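Local coordinates for protein N-acetylgalactosaminyltransferase 7 (Homo sapiens, PDB 6IWR) that is a glycosyltransferase that joins a catalytic domain of the GT-A clan to a ricin-type beta-trefoil lectin domain, at residues Val236-Asp241 with Pro253-Ile258; Lys260-Cys265 with Ala333-Phe338; Lys491-Phe496 with Ile537-Leu542; Cys525-Ala530 with Phe545-Tyr550. All coordinates share one frame; numbering follows the deposited sequence.

Interaction 1. Residues Val236-Asp241 with Pro253-Ile258; sequences VLIYLD and PLVAPI
I238 and L254 meet tip to tip, and their methyl groups make one of two apolar contacts between the strand and the helix; V236 with V255 and I258 makes the other, its equal. L254 CG is anti to the backbone N (chi1 -173°), and CD2 beyond it sits 4.0 Å from I238 CD1. That same leucine methyl lies 4.1 Å from I238 CG2, so it touches both branches of the isoleucine. V255 adds two more contacts, one from each methyl: its CG2 comes within 4.2 Å of I238 CD1, while its CG1 lies 4.1 Å from V236 CG1, the two valines crossing obliquely. One turn further on, I258 CG2 reaches V236 CG1 at 4.5 Å. Beta-branched V236 and I238 suit an extended backbone and, two positions apart, direct their side chains to the same face. This is the layered arrangement of a GT-A domain, in which helix 251-260 lies against a mixed sheet; the local axes are 10.6 Å apart at an angle of 143°. L237 and Y239 turn to the other face of the sheet, where the Y239 ring stacks with F332. The strand's backbone bonds run to its two neighbours: V236 bonds to T148 and S150, I238 to S150 and V152, and L237 to I334. In the helix, P257 has no N-H to give to the preceding turn, and the helix kinks there.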
loop_
_atom_site.group_PDB
_atom_site.type_symbol
_atom_site.label_atom_id
_atom_site.label_comp_id
_atom_site.label_asym_id
_atom_site.label_seq_id
_atom_site.Cartn_x
_atom_site.Cartn_y
_atom_site.Cartn_z
ATOM N N VAL A 236 -39.084 14.514 -7.999
ATOM C CA VAL A 236 -37.808 13.975 -8.448
ATOM C C VAL A 236 -37.118 13.301 -7.277
ATOM O O VAL A 236 -37.280 13.705 -6.122
ATOM C CB VAL A 236 -36.880 15.023 -9.114
ATOM C CG1 VAL A 236 -37.659 16.237 -9.599
ATOM C CG2 VAL A 236 -35.685 15.384 -8.253
ATOM N N LEU A 237 -36.386 12.226 -7.584
ATOM C CA LEU A 237 -35.498 11.577 -6.630
ATOM C C LEU A 237 -34.130 12.245 -6.667
ATOM O O LEU A 237 -33.584 12.480 -7.746
ATOM C CB LEU A 237 -35.358 10.094 -6.950
ATOM C CG LEU A 237 -36.648 9.272 -6.881
ATOM C CD1 LEU A 237 -36.448 7.937 -7.572
ATOM C CD2 LEU A 237 -37.042 9.084 -5.393
ATOM N N ILE A 238 -33.592 12.586 -5.501
ATOM C CA ILE A 238 -32.223 13.073 -5.401
ATOM C C ILE A 238 -31.487 12.089 -4.514
ATOM O O ILE A 238 -31.771 12.003 -3.315
ATOM C CB ILE A 238 -32.125 14.493 -4.827
ATOM C CG1 ILE A 238 -33.038 15.467 -5.580
ATOM C CG2 ILE A 238 -30.641 14.976 -4.878
ATOM C CD1 ILE A 238 -32.828 16.921 -5.198
ATOM N N TYR A 239 -30.544 11.352 -5.095
ATOM C CA TYR A 239 -29.717 10.443 -4.315
ATOM C C TYR A 239 -28.496 11.166 -3.758
ATOM O O TYR A 239 -27.892 12.006 -4.432
ATOM C CB TYR A 239 -29.285 9.248 -5.176
ATOM C CG TYR A 239 -30.423 8.324 -5.482
ATOM C CD1 TYR A 239 -30.732 7.280 -4.624
ATOM C CD2 TYR A 239 -31.208 8.513 -6.620
ATOM C CE1 TYR A 239 -31.811 6.425 -4.883
ATOM C CE2 TYR A 239 -32.281 7.678 -6.895
ATOM C CZ TYR A 239 -32.587 6.631 -6.017
ATOM O OH TYR A 239 -33.659 5.787 -6.265
ATOM N N LEU A 240 -28.129 10.807 -2.524
ATOM C CA LEU A 240 -27.028 11.399 -1.768
ATOM C C LEU A 240 -26.333 10.322 -0.946
ATOM O O LEU A 240 -27.008 9.550 -0.262
ATOM C CB LEU A 240 -27.552 12.491 -0.822
ATOM C CG LEU A 240 -27.288 13.972 -1.116
ATOM C CD1 LEU A 240 -27.056 14.187 -2.568
ATOM C CD2 LEU A 240 -28.447 14.813 -0.640
ATOM N N ASP A 241 -24.992 10.284 -0.997
ATOM C CA ASP A 241 -24.187 9.435 -0.105
ATOM C C ASP A 241 -24.538 9.772 1.351
ATOM O O ASP A 241 -25.037 10.854 1.658
ATOM C CB ASP A 241 -22.657 9.634 -0.343
ATOM C CG ASP A 241 -21.963 8.445 -1.101
ATOM O OD1 ASP A 241 -22.652 7.900 -1.997
ATOM O OD2 ASP A 241 -20.743 8.077 -0.825
ATOM N N PRO A 253 -30.469 25.153 -9.237
ATOM C CA PRO A 253 -29.652 24.693 -10.377
ATOM C C PRO A 253 -29.839 23.212 -10.705
ATOM O O PRO A 253 -29.905 22.846 -11.885
ATOM C CB PRO A 253 -28.211 24.985 -9.921
ATOM C CG PRO A 253 -28.321 25.680 -8.569
ATOM C CD PRO A 253 -29.683 25.498 -8.042
ATOM N N LEU A 254 -29.938 22.350 -9.685
ATOM C CA LEU A 254 -29.991 20.913 -9.938
ATOM C C LEU A 254 -31.351 20.474 -10.475
ATOM O O LEU A 254 -31.432 19.603 -11.349
ATOM C CB LEU A 254 -29.661 20.147 -8.660
ATOM C CG LEU A 254 -29.507 18.629 -8.767
ATOM C CD1 LEU A 254 -28.146 18.266 -9.271
ATOM C CD2 LEU A 254 -29.725 18.008 -7.437
ATOM N N VAL A 255 -32.438 21.052 -9.966
ATOM C CA VAL A 255 -33.756 20.621 -10.422
ATOM C C VAL A 255 -34.351 21.486 -11.536
ATOM O O VAL A 255 -35.389 21.120 -12.114
ATOM C CB VAL A 255 -34.702 20.557 -9.213
ATOM C CG1 VAL A 255 -36.060 20.046 -9.633
ATOM C CG2 VAL A 255 -34.102 19.652 -8.160
ATOM N N ALA A 256 -33.748 22.609 -11.867
ATOM C CA ALA A 256 -34.290 23.391 -12.973
ATOM C C ALA A 256 -34.271 22.599 -14.274
ATOM O O ALA A 256 -35.316 22.504 -14.938
ATOM C CB ALA A 256 -33.535 24.721 -13.099
ATOM N N PRO A 257 -33.164 21.999 -14.692
ATOM C CA PRO A 257 -33.186 21.313 -15.997
ATOM C C PRO A 257 -34.224 20.200 -16.064
ATOM O O PRO A 257 -34.915 20.075 -17.084
ATOM C CB PRO A 257 -31.748 20.802 -16.169
ATOM C CG PRO A 257 -31.001 21.214 -14.940
ATOM C CD PRO A 257 -31.831 22.078 -14.081
ATOM N N ILE A 258 -34.392 19.418 -14.992
ATOM C CA ILE A 258 -35.400 18.352 -14.993
ATOM C C ILE A 258 -36.804 18.931 -15.107
ATOM O O ILE A 258 -37.709 18.294 -15.655
ATOM C CB ILE A 258 -35.277 17.479 -13.730
ATOM C CG1 ILE A 258 -33.815 17.078 -13.509
ATOM C CG2 ILE A 258 -36.180 16.263 -13.828
ATOM C CD1 ILE A 258 -33.577 16.427 -12.198
#

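Interaction 2. Residues Lys260-Cys265 with Ala333-Phe338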
loop_
_atom_site.group_PDB
_atom_site.type_symbol
_atom_site.label_atom_id
_atom_site.label_comp_id
_atom_site.label_asym_id
_atom_site.label_seq_id
_atom_site.Cartn_x
_atom_site.Cartn_y
_atom_site.Cartn_z
ATOM N N LYS A 260 -37.645 21.688 -16.886
ATOM C CA LYS A 260 -37.953 21.952 -18.300
ATOM C C LYS A 260 -38.305 20.653 -19.001
ATOM O O LYS A 260 -39.219 20.613 -19.830
ATOM C CB LYS A 260 -36.805 22.656 -19.062
ATOM C CG LYS A 260 -37.239 24.014 -19.724
ATOM C CD LYS A 260 -36.778 24.420 -21.206
ATOM C CE LYS A 260 -37.607 25.712 -21.791
ATOM N NZ LYS A 260 -37.220 27.245 -21.641
ATOM N N ASP A 261 -37.652 19.561 -18.611
ATOM C CA ASP A 261 -37.577 18.361 -19.445
ATOM C C ASP A 261 -37.369 17.148 -18.545
ATOM O O ASP A 261 -36.276 16.961 -18.006
ATOM C CB ASP A 261 -36.436 18.514 -20.449
ATOM C CG ASP A 261 -36.239 17.293 -21.327
ATOM O OD1 ASP A 261 -36.748 16.189 -21.026
ATOM O OD2 ASP A 261 -35.535 17.443 -22.339
ATOM N N ARG A 262 -38.396 16.305 -18.419
ATOM C CA ARG A 262 -38.383 15.201 -17.468
ATOM C C ARG A 262 -37.388 14.097 -17.814
ATOM O O ARG A 262 -37.139 13.239 -16.956
ATOM C CB ARG A 262 -39.774 14.593 -17.366
ATOM C CG ARG A 262 -40.361 14.227 -18.712
ATOM C CD ARG A 262 -41.769 13.736 -18.539
ATOM N NE ARG A 262 -41.753 12.708 -17.521
ATOM C CZ ARG A 262 -41.626 11.411 -17.779
ATOM N NH1 ARG A 262 -41.586 10.524 -16.780
ATOM N NH2 ARG A 262 -41.554 11.008 -19.047
ATOM N N THR A 263 -36.863 14.056 -19.050
ATOM C CA THR A 263 -35.871 13.060 -19.444
ATOM C C THR A 263 -34.447 13.546 -19.227
ATOM O O THR A 263 -33.505 12.889 -19.678
ATOM C CB THR A 263 -36.030 12.654 -20.918
ATOM O OG1 THR A 263 -35.783 13.787 -21.756
ATOM C CG2 THR A 263 -37.411 12.082 -21.202
ATOM N N ILE A 264 -34.268 14.688 -18.593
ATOM C CA ILE A 264 -32.935 15.114 -18.201
ATOM C C ILE A 264 -32.659 14.570 -16.814
ATOM O O ILE A 264 -33.530 14.585 -15.935
ATOM C CB ILE A 264 -32.809 16.647 -18.246
ATOM C CG1 ILE A 264 -33.152 17.145 -19.651
ATOM C CG2 ILE A 264 -31.415 17.104 -17.822
ATOM C CD1 ILE A 264 -32.996 18.629 -19.826
ATOM N N CYS A 265 -31.467 14.027 -16.633
ATOM C CA CYS A 265 -30.990 13.598 -15.329
ATOM C C CYS A 265 -29.802 14.469 -14.959
ATOM O O CYS A 265 -28.913 14.713 -15.781
ATOM C CB CYS A 265 -30.620 12.120 -15.341
ATOM S SG CYS A 265 -29.621 11.569 -13.996
ATOM N N ALA A 333 -29.868 13.392 -9.671
ATOM C CA ALA A 333 -31.298 13.675 -9.611
ATOM C C ALA A 333 -31.944 13.221 -10.915
ATOM O O ALA A 333 -31.417 13.501 -11.997
ATOM C CB ALA A 333 -31.534 15.176 -9.369
ATOM N N ILE A 334 -33.058 12.481 -10.814
ATOM C CA ILE A 334 -33.921 12.160 -11.949
ATOM C C ILE A 334 -35.351 12.380 -11.525
ATOM O O ILE A 334 -35.709 12.196 -10.358
ATOM C CB ILE A 334 -33.844 10.708 -12.478
ATOM C CG1 ILE A 334 -33.286 9.734 -11.478
ATOM C CG2 ILE A 334 -33.177 10.579 -13.859
ATOM C CD1 ILE A 334 -33.004 8.439 -12.278
ATOM N N GLU A 335 -36.187 12.704 -12.516
ATOM C CA GLU A 335 -37.618 12.674 -12.284
ATOM C C GLU A 335 -38.025 11.246 -11.936
ATOM O O GLU A 335 -37.544 10.280 -12.535
ATOM C CB GLU A 335 -38.360 13.185 -13.508
ATOM C CG GLU A 335 -39.774 13.629 -13.245
ATOM C CD GLU A 335 -40.758 12.908 -14.146
ATOM O OE1 GLU A 335 -40.687 11.655 -14.181
ATOM O OE2 GLU A 335 -41.573 13.599 -14.827
ATOM N N ARG A 336 -38.853 11.090 -10.928
ATOM C CA ARG A 336 -39.107 9.780 -10.373
ATOM C C ARG A 336 -39.761 8.780 -11.315
ATOM O O ARG A 336 -39.417 7.623 -11.327
ATOM C CB ARG A 336 -39.917 9.916 -9.098
ATOM C CG ARG A 336 -39.972 8.651 -8.289
ATOM C CD ARG A 336 -41.074 8.726 -7.281
ATOM N NE ARG A 336 -41.195 7.505 -6.530
ATOM C CZ ARG A 336 -42.153 6.627 -6.730
ATOM N NH1 ARG A 336 -43.040 6.852 -7.667
ATOM N NH2 ARG A 336 -42.208 5.534 -6.009
ATOM N N GLU A 337 -40.728 9.235 -12.083
ATOM C CA GLU A 337 -41.375 8.390 -13.052
ATOM C C GLU A 337 -40.405 7.947 -14.127
ATOM O O GLU A 337 -40.437 6.816 -14.565
ATOM C CB GLU A 337 -42.541 9.133 -13.675
ATOM C CG GLU A 337 -43.883 8.491 -13.432
ATOM C CD GLU A 337 -44.932 8.961 -14.410
ATOM O OE1 GLU A 337 -45.056 10.188 -14.609
ATOM O OE2 GLU A 337 -45.634 8.102 -14.978
ATOM N N PHE A 338 -39.558 8.865 -14.561
ATOM C CA PHE A 338 -38.599 8.589 -15.610
ATOM C C PHE A 338 -37.587 7.525 -15.227
ATOM O O PHE A 338 -37.317 6.631 -15.993
ATOM C CB PHE A 338 -37.878 9.868 -15.972
ATOM C CG PHE A 338 -36.942 9.726 -17.113
ATOM C CD1 PHE A 338 -37.396 9.326 -18.342
ATOM C CD2 PHE A 338 -35.615 9.997 -16.955
ATOM C CE1 PHE A 338 -36.533 9.196 -19.394
ATOM C CE2 PHE A 338 -34.747 9.877 -18.004
ATOM C CZ PHE A 338 -35.207 9.472 -19.222
#
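R262 reaches across to E335 with its whole side chain. CB starts 3.3 Å from E335 OE2, and CG takes the crowded position between the backbone N and the carbonyl carbon (chi1 52°). CD stays 3.7 Å from E335 OE2, and the bend at chi3 then turns NE toward that oxygen. NE donates to OE2 at 2.8 Å in a nearly straight bond (166°) that lies in the guanidinium plane but approaches from above the carboxylate. NH1 completes the side-on salt bridge with E335 OE1 at 3.0 Å, and is shared with E341. Arginine suits this post because NE and NH1 can each take one carboxylate oxygen. E335 OE1 also accepts from F338 N, so two donors grip it. T263 CA sits over the centre of the F338 ring, 3.7 Å from its centroid in a CH-pi contact, while T263 CG2 meets CE1 of that ring at 3.5 Å. D261 OD1 accepts from both N and OG1 of T263, which steadies the turn carrying these residues. C265 CB packs on I334 CG2 where the strands adjoin. Glutamate is a less common N-cap than aspartate or serine, but its chain, bent at chi2, brings OE1 back to F338 N; the arrangement is a helix N-cap at a strand-to-helix junction, joined by a salt bridge to an Asx turn.

Interaction 3. Residues Lys491-Phe496 with Ile537-Leu542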
loop_
_atom_site.group_PDB
_atom_site.type_symbol
_atom_site.label_atom_id
_atom_site.label_comp_id
_atom_site.label_asym_id
_atom_site.label_seq_id
_atom_site.Cartn_x
_atom_site.Cartn_y
_atom_site.Cartn_z
ATOM N N LYS A 491 3.176 -5.616 -7.828
ATOM C CA LYS A 491 4.072 -4.491 -8.077
ATOM C C LYS A 491 3.555 -3.632 -9.222
ATOM O O LYS A 491 2.970 -4.130 -10.185
ATOM C CB LYS A 491 5.474 -4.983 -8.422
ATOM C CG LYS A 491 6.510 -4.833 -7.330
ATOM C CD LYS A 491 6.755 -6.150 -6.621
ATOM C CE LYS A 491 8.073 -6.794 -7.025
ATOM N NZ LYS A 491 9.230 -6.147 -6.369
ATOM N N THR A 492 3.776 -2.326 -9.116
ATOM C CA THR A 492 3.413 -1.388 -10.171
ATOM C C THR A 492 4.568 -0.427 -10.434
ATOM O O THR A 492 5.572 -0.414 -9.717
ATOM C CB THR A 492 2.183 -0.561 -9.813
ATOM O OG1 THR A 492 2.383 -0.009 -8.505
ATOM C CG2 THR A 492 0.924 -1.413 -9.853
ATOM N N ASN A 493 4.413 0.350 -11.507
ATOM C CA ASN A 493 5.195 1.559 -11.780
ATOM C C ASN A 493 6.651 1.433 -11.354
ATOM O O ASN A 493 7.149 2.184 -10.516
ATOM C CB ASN A 493 4.545 2.770 -11.117
ATOM C CG ASN A 493 3.196 3.096 -11.724
ATOM O OD1 ASN A 493 3.025 3.018 -12.944
ATOM N ND2 ASN A 493 2.223 3.441 -10.884
ATOM N N GLY A 494 7.357 0.494 -11.965
ATOM C CA GLY A 494 8.778 0.354 -11.740
ATOM C C GLY A 494 9.200 -0.927 -11.061
ATOM O O GLY A 494 10.374 -1.308 -11.183
ATOM N N GLY A 495 8.304 -1.612 -10.345
ATOM C CA GLY A 495 8.658 -2.833 -9.643
ATOM C C GLY A 495 9.080 -3.931 -10.595
ATOM O O GLY A 495 8.831 -3.889 -11.800
ATOM N N PHE A 496 9.742 -4.942 -10.040
ATOM C CA PHE A 496 10.247 -6.059 -10.827
ATOM C C PHE A 496 9.391 -7.302 -10.627
ATOM O O PHE A 496 9.116 -7.708 -9.494
ATOM C CB PHE A 496 11.696 -6.371 -10.486
ATOM C CG PHE A 496 12.625 -5.287 -10.859
ATOM C CD1 PHE A 496 12.729 -4.891 -12.181
ATOM C CD2 PHE A 496 13.397 -4.657 -9.896
ATOM C CE1 PHE A 496 13.593 -3.877 -12.546
ATOM C CE2 PHE A 496 14.269 -3.635 -10.247
ATOM C CZ PHE A 496 14.366 -3.242 -11.574
ATOM N N ILE A 537 7.638 -3.741 -14.375
ATOM C CA ILE A 537 6.236 -3.408 -14.625
ATOM C C ILE A 537 6.083 -1.898 -14.474
ATOM O O ILE A 537 6.470 -1.343 -13.439
ATOM C CB ILE A 537 5.313 -4.127 -13.630
ATOM C CG1 ILE A 537 4.696 -5.359 -14.218
ATOM C CG2 ILE A 537 4.117 -3.270 -13.301
ATOM C CD1 ILE A 537 3.266 -5.506 -13.737
ATOM N N THR A 538 5.517 -1.225 -15.481
ATOM C CA THR A 538 5.297 0.216 -15.364
ATOM C C THR A 538 4.007 0.613 -16.036
ATOM O O THR A 538 3.363 -0.186 -16.716
ATOM C CB THR A 538 6.381 1.080 -16.017
ATOM O OG1 THR A 538 7.460 0.265 -16.485
ATOM C CG2 THR A 538 6.884 2.117 -15.038
ATOM N N HIS A 539 3.683 1.894 -15.894
ATOM C CA HIS A 539 2.543 2.444 -16.599
ATOM C C HIS A 539 2.826 2.528 -18.098
ATOM O O HIS A 539 3.948 2.806 -18.541
ATOM C CB HIS A 539 2.165 3.818 -16.055
ATOM C CG HIS A 539 0.919 4.365 -16.674
ATOM N ND1 HIS A 539 0.896 5.539 -17.397
ATOM C CD2 HIS A 539 -0.339 3.864 -16.728
ATOM C CE1 HIS A 539 -0.330 5.752 -17.844
ATOM N NE2 HIS A 539 -1.097 4.749 -17.455
ATOM N N CYS A 540 1.761 2.333 -18.871
ATOM C CA CYS A 540 1.813 1.979 -20.273
ATOM C C CYS A 540 1.043 3.012 -21.085
ATOM O O CYS A 540 -0.005 3.478 -20.647
ATOM C CB CYS A 540 1.219 0.574 -20.450
ATOM S SG CYS A 540 1.973 -0.185 -21.827
ATOM N N ASN A 541 1.552 3.381 -22.263
ATOM C CA ASN A 541 0.828 4.262 -23.183
ATOM C C ASN A 541 0.850 3.661 -24.586
ATOM O O ASN A 541 1.763 2.916 -24.948
ATOM C CB ASN A 541 1.414 5.688 -23.220
ATOM C CG ASN A 541 1.094 6.500 -21.958
ATOM O OD1 ASN A 541 0.054 6.303 -21.310
ATOM N ND2 ASN A 541 1.991 7.429 -21.611
ATOM N N LEU A 542 -0.140 4.035 -25.396
ATOM C CA LEU A 542 -0.482 3.244 -26.576
ATOM C C LEU A 542 0.730 2.745 -27.367
ATOM O O LEU A 542 0.696 1.639 -27.925
ATOM C CB LEU A 542 -1.408 4.036 -27.492
ATOM C CG LEU A 542 -2.597 3.148 -27.868
ATOM C CD1 LEU A 542 -2.923 3.348 -29.339
ATOM C CD2 LEU A 542 -2.309 1.657 -27.564
#
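The tight turn T492-G495 lays its backbone along I537, whose carbonyl O accepts from G494 N, modelled at 2.5 Å, and whose N donates to G495 O at 2.8 Å. Within the turn, G495 N returns to T492 O, closing a type I' turn. Its two central residues need positive phi, which asparagine tolerates well at N493 and glycine still better at G494. Among the side chains, I537 sends CG2 against the mouth of the turn, 3.4 Å from K491 O and 3.7 Å from T492 CA. T538 CG2 packs by the turn's tip, 3.5 Å from G494 N and 3.7 Å from N493 CA. N493 CG is anti to the carbonyl carbon (chi1 -66°), and OD1 beyond it comes 3.3 Å from H539 CB. The N493 and H539 side chains run side by side, pointing the same way, with amide and imidazole planes 70° apart. Further in, N493 N bonds to Q524 OE1 on the neighbouring strand. Strand 534-539 is the outermost of its sheet within the beta-trefoil domain, and the turn meets it there. Since both hydrogen bonds join main-chain atoms, the pairing depends on the turn's backbone shape, which the asparagine-glycine pair allows, while the methyl groups of I537 and T538 pack against that backbone.

Interaction 4. Residues Cys525-Ala530 with Phe545-Tyr550; sequences CLTKGA and FKEWQY
The indole N-H of W548 bonds to the main-chain carbonyl of L526 from an unusual direction: it stands well above the carbonyl plane, with a C=O...N angle of only 112°. The bond is nonetheless short and nearly straight at the hydrogen, W548 NE1 to L526 O being 2.9 Å with 164° at H, and the oxygen lies in the plane of the indole at its edge. Tryptophan suits this place because its one polar atom finds an acceptor while the benzo ring turns to apolar neighbours, W548 CZ2 lying 4.5 Å from L526 CB. T527 works in two directions. Its OG1, anti to the backbone N (chi1 168°), donates to E547 OE1 at 3.0 Å, meeting the carboxylate from above its plane. Its CG2 sits over the face of the F545 ring toward the rim, 4.0 Å from the centroid, as a CH-pi contact, and its CB lies 3.5 Å from F545 CD1. The phenyl ring extends on to C525, whose CB is 4.1 Å from F545 CD2 and whose sulfur is tied to C540. Glutamate fits because its extended chain reaches the threonine with one oxygen and H559 NE2 with the other. In this buried part of the beta-trefoil the polar groups of W548, T527 and E547 are thus paired, and E547 would tend to favour a protonated H559.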
loop_
_atom_site.group_PDB
_atom_site.type_symbol
_atom_site.label_atom_id
_atom_site.label_comp_id
_atom_site.label_asym_id
_atom_site.label_seq_id
_atom_site.Cartn_x
_atom_site.Cartn_y
_atom_site.Cartn_z
ATOM N N CYS A 525 2.463 -2.382 -18.342
ATOM C CA CYS A 525 3.200 -3.202 -19.298
ATOM C C CYS A 525 4.530 -3.675 -18.723
ATOM O O CYS A 525 5.119 -3.038 -17.848
ATOM C CB CYS A 525 3.469 -2.441 -20.592
ATOM S SG CYS A 525 2.038 -2.164 -21.450
ATOM N N LEU A 526 4.984 -4.833 -19.200
ATOM C CA LEU A 526 6.315 -5.317 -18.882
ATOM C C LEU A 526 7.283 -4.752 -19.909
ATOM O O LEU A 526 6.947 -4.627 -21.093
ATOM C CB LEU A 526 6.418 -6.848 -18.879
ATOM C CG LEU A 526 5.379 -7.790 -18.266
ATOM C CD1 LEU A 526 6.000 -8.730 -17.262
ATOM C CD2 LEU A 526 4.254 -7.036 -17.609
ATOM N N THR A 527 8.477 -4.393 -19.442
ATOM C CA THR A 527 9.551 -3.925 -20.304
ATOM C C THR A 527 10.869 -4.340 -19.674
ATOM O O THR A 527 10.896 -5.034 -18.655
ATOM C CB THR A 527 9.488 -2.412 -20.532
ATOM O OG1 THR A 527 10.706 -1.990 -21.150
ATOM C CG2 THR A 527 9.322 -1.681 -19.214
ATOM N N LYS A 528 11.964 -3.911 -20.282
ATOM C CA LYS A 528 13.301 -4.295 -19.853
ATOM C C LYS A 528 13.844 -3.223 -18.921
ATOM O O LYS A 528 13.915 -2.048 -19.294
ATOM C CB LYS A 528 14.219 -4.489 -21.060
ATOM C CG LYS A 528 15.618 -4.927 -20.700
ATOM C CD LYS A 528 16.548 -3.735 -20.608
ATOM C CE LYS A 528 17.038 -3.337 -21.986
ATOM N NZ LYS A 528 18.525 -3.281 -22.001
ATOM N N GLY A 529 14.208 -3.619 -17.709
ATOM C CA GLY A 529 14.745 -2.638 -16.797
ATOM C C GLY A 529 16.244 -2.491 -16.946
ATOM O O GLY A 529 16.998 -3.302 -16.400
ATOM N N ALA A 530 16.702 -1.489 -17.697
ATOM C CA ALA A 530 18.118 -1.159 -17.637
ATOM C C ALA A 530 18.470 -0.793 -16.202
ATOM O O ALA A 530 17.649 -0.248 -15.458
ATOM C CB ALA A 530 18.464 -0.012 -18.586
ATOM N N PHE A 545 6.639 0.560 -25.058
ATOM C CA PHE A 545 7.002 -0.805 -24.701
ATOM C C PHE A 545 6.347 -1.836 -25.625
ATOM O O PHE A 545 5.991 -2.934 -25.191
ATOM C CB PHE A 545 6.644 -1.077 -23.246
ATOM C CG PHE A 545 7.043 0.017 -22.318
ATOM C CD1 PHE A 545 8.347 0.450 -22.275
ATOM C CD2 PHE A 545 6.110 0.626 -21.486
ATOM C CE1 PHE A 545 8.718 1.460 -21.416
ATOM C CE2 PHE A 545 6.476 1.646 -20.625
ATOM C CZ PHE A 545 7.779 2.055 -20.589
ATOM N N LYS A 546 6.163 -1.476 -26.905
ATOM C CA LYS A 546 5.731 -2.438 -27.919
ATOM C C LYS A 546 6.859 -3.422 -28.200
ATOM O O LYS A 546 7.420 -3.419 -29.296
ATOM C CB LYS A 546 5.322 -1.728 -29.214
ATOM C CG LYS A 546 4.178 -0.732 -29.067
ATOM C CD LYS A 546 4.369 0.476 -29.996
ATOM C CE LYS A 546 3.384 0.504 -31.148
ATOM N NZ LYS A 546 3.346 -0.790 -31.885
ATOM N N GLU A 547 7.208 -4.276 -27.239
ATOM C CA GLU A 547 8.526 -4.884 -27.342
ATOM C C GLU A 547 8.566 -6.393 -27.070
ATOM O O GLU A 547 9.643 -6.928 -26.781
ATOM C CB GLU A 547 9.477 -4.138 -26.401
ATOM C CG GLU A 547 9.071 -4.213 -24.944
ATOM C CD GLU A 547 10.063 -3.519 -24.027
ATOM O OE1 GLU A 547 10.135 -2.266 -24.046
ATOM O OE2 GLU A 547 10.790 -4.234 -23.302
ATOM N N TRP A 548 7.451 -7.108 -27.197
ATOM C CA TRP A 548 7.415 -8.547 -26.961
ATOM C C TRP A 548 6.720 -9.240 -28.121
ATOM O O TRP A 548 5.763 -8.715 -28.696
ATOM C CB TRP A 548 6.678 -8.907 -25.637
ATOM C CG TRP A 548 7.280 -8.306 -24.414
ATOM C CD1 TRP A 548 6.886 -7.158 -23.788
ATOM C CD2 TRP A 548 8.411 -8.801 -23.675
ATOM N NE1 TRP A 548 7.690 -6.908 -22.695
ATOM C CE2 TRP A 548 8.636 -7.896 -22.597
ATOM C CE3 TRP A 548 9.247 -9.921 -23.808
ATOM C CZ2 TRP A 548 9.671 -8.068 -21.665
ATOM C CZ3 TRP A 548 10.277 -10.103 -22.877
ATOM C CH2 TRP A 548 10.477 -9.172 -21.816
ATOM N N GLN A 549 7.212 -10.410 -28.483
ATOM C CA GLN A 549 6.447 -11.276 -29.359
ATOM C C GLN A 549 6.424 -12.672 -28.766
ATOM O O GLN A 549 7.431 -13.153 -28.248
ATOM C CB GLN A 549 7.008 -11.277 -30.776
ATOM C CG GLN A 549 8.157 -12.194 -31.037
ATOM C CD GLN A 549 8.392 -12.340 -32.525
ATOM O OE1 GLN A 549 7.468 -12.184 -33.320
ATOM N NE2 GLN A 549 9.630 -12.632 -32.910
ATOM N N TYR A 550 5.249 -13.289 -28.804
ATOM C CA TYR A 550 4.968 -14.554 -28.139
ATOM C C TYR A 550 4.660 -15.595 -29.197
ATOM O O TYR A 550 3.623 -15.507 -29.864
ATOM C CB TYR A 550 3.778 -14.418 -27.176
ATOM C CG TYR A 550 3.200 -15.736 -26.687
ATOM C CD1 TYR A 550 4.029 -16.737 -26.165
ATOM C CD2 TYR A 550 1.830 -15.983 -26.746
ATOM C CE1 TYR A 550 3.510 -17.958 -25.717
ATOM C CE2 TYR A 550 1.294 -17.189 -26.293
ATOM C CZ TYR A 550 2.142 -18.174 -25.779
ATOM O OH TYR A 550 1.614 -19.367 -25.341
#

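In the fold
From the N terminus, interaction 1 closes first, across the 11 residues between 236-241 and 253-258. Interaction 2 follows in series, bringing the start of strand 264-274 to the strand-helix junction at 333-338 across 67 residues. The two touch, since strands 236-240 and 332-335 are neighbours in the sheet of the GT-A domain. Interactions 3 and 4 lie in the beta-trefoil, with centres about 41 to 49 Å from those of the first pair and on the opposite side of the chain's centre. Their segments alternate along the chain, so these contacts cross: 491-496, 525-530, 537-542, then 545-550. Adjacent strands 524-529 and 534-539 and the C525-C540 disulfide bind them together.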